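Local coordinates for major capsid protein (Faustovirus, PDB 5J7O) that probably forms, as a trimer with a double jelly-roll fold, the building block of the capsid of a large double-stranded DNA virus, at residues F341-V346 against T371-T376. Residues are numbered along the deposited sequence; the frame is centred on the assembly and turned at random.
Sequences FLQTTV and TTYTPT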
ATOM      1  N   PHE B 341     -19.054 -20.613 -18.842  1.00 35.62           N
ATOM      2  CA  PHE B 341     -18.344 -21.352 -17.810  1.00 35.43           C
ATOM      3  C   PHE B 341     -18.596 -22.842 -17.965  1.00 37.47           C
ATOM      4  O   PHE B 341     -19.720 -23.264 -18.254  1.00 39.99           O
ATOM      5  CB  PHE B 341     -18.776 -20.900 -16.410  1.00 35.29           C
ATOM      6  CG  PHE B 341     -18.717 -19.414 -16.209  1.00 33.86           C
ATOM      7  CD1 PHE B 341     -17.558 -18.808 -15.755  1.00 34.02           C
ATOM      8  CD2 PHE B 341     -19.822 -18.621 -16.475  1.00 32.60           C
ATOM      9  CE1 PHE B 341     -17.502 -17.439 -15.571  1.00 34.54           C
ATOM     10  CE2 PHE B 341     -19.772 -17.254 -16.293  1.00 33.83           C
ATOM     11  CZ  PHE B 341     -18.610 -16.661 -15.840  1.00 33.86           C
ATOM     12  N   LEU B 342     -17.546 -23.635 -17.769  1.00 38.24           N
ATOM     13  CA  LEU B 342     -17.656 -25.088 -17.769  1.00 39.08           C
ATOM     14  C   LEU B 342     -18.006 -25.557 -16.362  1.00 40.09           C
ATOM     15  O   LEU B 342     -17.221 -25.366 -15.426  1.00 40.72           O
ATOM     16  CB  LEU B 342     -16.355 -25.736 -18.239  1.00 39.33           C
ATOM     17  CG  LEU B 342     -16.310 -27.264 -18.150  1.00 39.82           C
ATOM     18  CD1 LEU B 342     -17.160 -27.902 -19.239  1.00 38.10           C
ATOM     19  CD2 LEU B 342     -14.880 -27.775 -18.208  1.00 39.57           C
ATOM     20  N   GLN B 343     -19.178 -26.166 -16.215  1.00 41.92           N
ATOM     21  CA  GLN B 343     -19.624 -26.692 -14.932  1.00 44.70           C
ATOM     22  C   GLN B 343     -19.181 -28.144 -14.807  1.00 45.25           C
ATOM     23  O   GLN B 343     -19.576 -28.988 -15.618  1.00 49.20           O
ATOM     24  CB  GLN B 343     -21.141 -26.574 -14.797  1.00 47.37           C
ATOM     25  CG  GLN B 343     -21.705 -27.208 -13.537  1.00 50.81           C
ATOM     26  CD  GLN B 343     -23.199 -27.001 -13.403  1.00 53.73           C
ATOM     27  OE1 GLN B 343     -23.827 -26.361 -14.246  1.00 55.15           O
ATOM     28  NE2 GLN B 343     -23.778 -27.539 -12.337  1.00 55.60           N
ATOM     29  N   THR B 344     -18.362 -28.433 -13.799  1.00 39.92           N
ATOM     30  CA  THR B 344     -17.885 -29.785 -13.522  1.00 38.07           C
ATOM     31  C   THR B 344     -18.555 -30.268 -12.241  1.00 34.30           C
ATOM     32  O   THR B 344     -18.288 -29.737 -11.158  1.00 32.47           O
ATOM     33  CB  THR B 344     -16.364 -29.816 -13.390  1.00 39.22           C
ATOM     34  OG1 THR B 344     -15.765 -29.546 -14.664  1.00 39.06           O
ATOM     35  CG2 THR B 344     -15.898 -31.179 -12.893  1.00 39.95           C
ATOM     36  N   THR B 345     -19.418 -31.273 -12.365  1.00 36.70           N
ATOM     37  CA  THR B 345     -20.185 -31.791 -11.240  1.00 38.48           C
ATOM     38  C   THR B 345     -19.929 -33.280 -11.070  1.00 36.77           C
ATOM     39  O   THR B 345     -20.017 -34.048 -12.035  1.00 37.21           O
ATOM     40  CB  THR B 345     -21.683 -31.542 -11.428  1.00 42.77           C
ATOM     41  OG1 THR B 345     -22.084 -31.982 -12.730  1.00 50.65           O
ATOM     42  CG2 THR B 345     -21.995 -30.071 -11.281  1.00 39.24           C
ATOM     43  N   VAL B 346     -19.616 -33.682  -9.840  1.00 34.77           N
ATOM     44  CA  VAL B 346     -19.517 -35.085  -9.456  1.00 34.02           C
ATOM     45  C   VAL B 346     -20.556 -35.349  -8.379  1.00 33.35           C
ATOM     46  O   VAL B 346     -20.610 -34.630  -7.373  1.00 28.86           O
ATOM     47  CB  VAL B 346     -18.108 -35.449  -8.954  1.00 34.39           C
ATOM     48  CG1 VAL B 346     -18.089 -36.880  -8.434  1.00 34.81           C
ATOM     49  CG2 VAL B 346     -17.083 -35.270 -10.059  1.00 34.66           C
ATOM     50  N   THR B 371     -19.171 -29.382  -7.184  1.00 32.89           N
ATOM     51  CA  THR B 371     -19.379 -28.553  -8.366  1.00 33.04           C
ATOM     52  C   THR B 371     -18.309 -27.476  -8.451  1.00 30.26           C
ATOM     53  O   THR B 371     -18.165 -26.667  -7.529  1.00 30.03           O
ATOM     54  CB  THR B 371     -20.770 -27.912  -8.348  1.00 34.85           C
ATOM     55  OG1 THR B 371     -21.770 -28.937  -8.330  1.00 37.10           O
ATOM     56  CG2 THR B 371     -20.967 -27.033  -9.576  1.00 33.96           C
ATOM     57  N   THR B 372     -17.575 -27.461  -9.563  1.00 31.61           N
ATOM     58  CA  THR B 372     -16.613 -26.415  -9.874  1.00 32.43           C
ATOM     59  C   THR B 372     -16.990 -25.755 -11.196  1.00 34.89           C
ATOM     60  O   THR B 372     -17.740 -26.314 -12.002  1.00 35.62           O
ATOM     61  CB  THR B 372     -15.181 -26.964  -9.966  1.00 31.87           C
ATOM     62  OG1 THR B 372     -15.027 -27.710 -11.180  1.00 33.89           O
ATOM     63  CG2 THR B 372     -14.869 -27.860  -8.779  1.00 32.88           C
ATOM     64  N   TYR B 373     -16.456 -24.554 -11.413  1.00 33.44           N
ATOM     65  CA  TYR B 373     -16.703 -23.797 -12.632  1.00 34.86           C
ATOM     66  C   TYR B 373     -15.382 -23.312 -13.207  1.00 36.34           C
ATOM     67  O   TYR B 373     -14.512 -22.836 -12.472  1.00 38.13           O
ATOM     68  CB  TYR B 373     -17.629 -22.603 -12.374  1.00 37.01           C
ATOM     69  CG  TYR B 373     -18.931 -22.972 -11.703  1.00 40.15           C
ATOM     70  CD1 TYR B 373     -20.013 -23.429 -12.443  1.00 41.67           C
ATOM     71  CD2 TYR B 373     -19.077 -22.863 -10.327  1.00 41.54           C
ATOM     72  CE1 TYR B 373     -21.205 -23.768 -11.832  1.00 43.06           C
ATOM     73  CE2 TYR B 373     -20.264 -23.199  -9.707  1.00 42.62           C
ATOM     74  CZ  TYR B 373     -21.324 -23.650 -10.463  1.00 43.40           C
ATOM     75  OH  TYR B 373     -22.508 -23.984  -9.848  1.00 43.50           O
ATOM     76  N   THR B 374     -15.237 -23.430 -14.521  1.00 34.92           N
ATOM     77  CA  THR B 374     -14.012 -23.040 -15.215  1.00 35.27           C
ATOM     78  C   THR B 374     -14.365 -22.126 -16.380  1.00 35.59           C
ATOM     79  O   THR B 374     -15.051 -22.574 -17.323  1.00 35.54           O
ATOM     80  CB  THR B 374     -13.248 -24.266 -15.706  1.00 34.98           C
ATOM     81  OG1 THR B 374     -13.287 -25.288 -14.703  1.00 37.87           O
ATOM     82  CG2 THR B 374     -11.797 -23.907 -15.996  1.00 34.22           C
ATOM     83  N   PRO B 375     -13.942 -20.861 -16.358  1.00 34.37           N
ATOM     84  CA  PRO B 375     -14.186 -19.981 -17.508  1.00 34.81           C
ATOM     85  C   PRO B 375     -13.630 -20.582 -18.791  1.00 34.63           C
ATOM     86  O   PRO B 375     -12.536 -21.150 -18.813  1.00 34.74           O
ATOM     87  CB  PRO B 375     -13.456 -18.689 -17.122  1.00 33.71           C
ATOM     88  CG  PRO B 375     -13.462 -18.697 -15.629  1.00 32.51           C
ATOM     89  CD  PRO B 375     -13.321 -20.142 -15.232  1.00 33.16           C
ATOM     90  N   THR B 376     -14.400 -20.452 -19.871  1.00 36.42           N
ATOM     91  CA  THR B 376     -14.129 -21.158 -21.114  1.00 38.19           C
ATOM     92  C   THR B 376     -14.136 -20.192 -22.290  1.00 39.49           C
ATOM     93  O   THR B 376     -15.003 -19.317 -22.386  1.00 39.76           O
ATOM     94  CB  THR B 376     -15.165 -22.270 -21.345  1.00 39.12           C
ATOM     95  OG1 THR B 376     -15.164 -23.163 -20.225  1.00 39.22           O
ATOM     96  CG2 THR B 376     -14.844 -23.054 -22.607  1.00 39.41           C
TER
HETATM   97  O   HOH W   1     -15.349 -26.685 -14.244  1.00 24.52           O
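Phe341 and Pro375 pair across two neighbouring antiparallel strands in a seven-stranded mixed sheet of this double jelly-roll subunit; the contact lies about 30 Å from the centre of the chain, measured centre to centre. Phe341 CG lies beside its own backbone N (chi1 -51°), and from there ring atom CD1 comes 4.1 Å from Pro375 CG. The third subunit packs on both residues. Leu342 N donates an almost straight bond to Thr374 O at 2.7 Å. That oxygen is gripped twice, because Thr376 OG1 donates to it from the opposite face of the carbonyl plane. Leu342 O takes the return bond from Thr374 N, the most bent of the four backbone bonds at 147°. On the side of the sheet that carries Phe341, Gln343 and Tyr373 lie side by side and point the same way. Gln343 CG is 3.9 Å from Tyr373 CE1, with the amide turned 47° from the ring plane. Next, Thr344 and Thr372 exchange backbone N-H to O bonds in both directions. Their side chains share the other face with Leu342 and Thr374, against the second subunit, where Gly264 of that subunit accepts a hydrogen bond from Thr372 OG1. Thr345 pairs with Thr371, and the strands run on, Val346 bonding to Tyr370. Thr345 CG2 packs 3.6 Å from Thr371 CG2, while its hydroxyl bonds to Thr154 on the flanking strand. One water joins the two strands on the side that carries Leu342, Thr344, Thr372 and Thr374. It donates to Leu342 O and Thr372 OG1, and it hydrogen-bonds Thr344 OG1 at 2.9 Å.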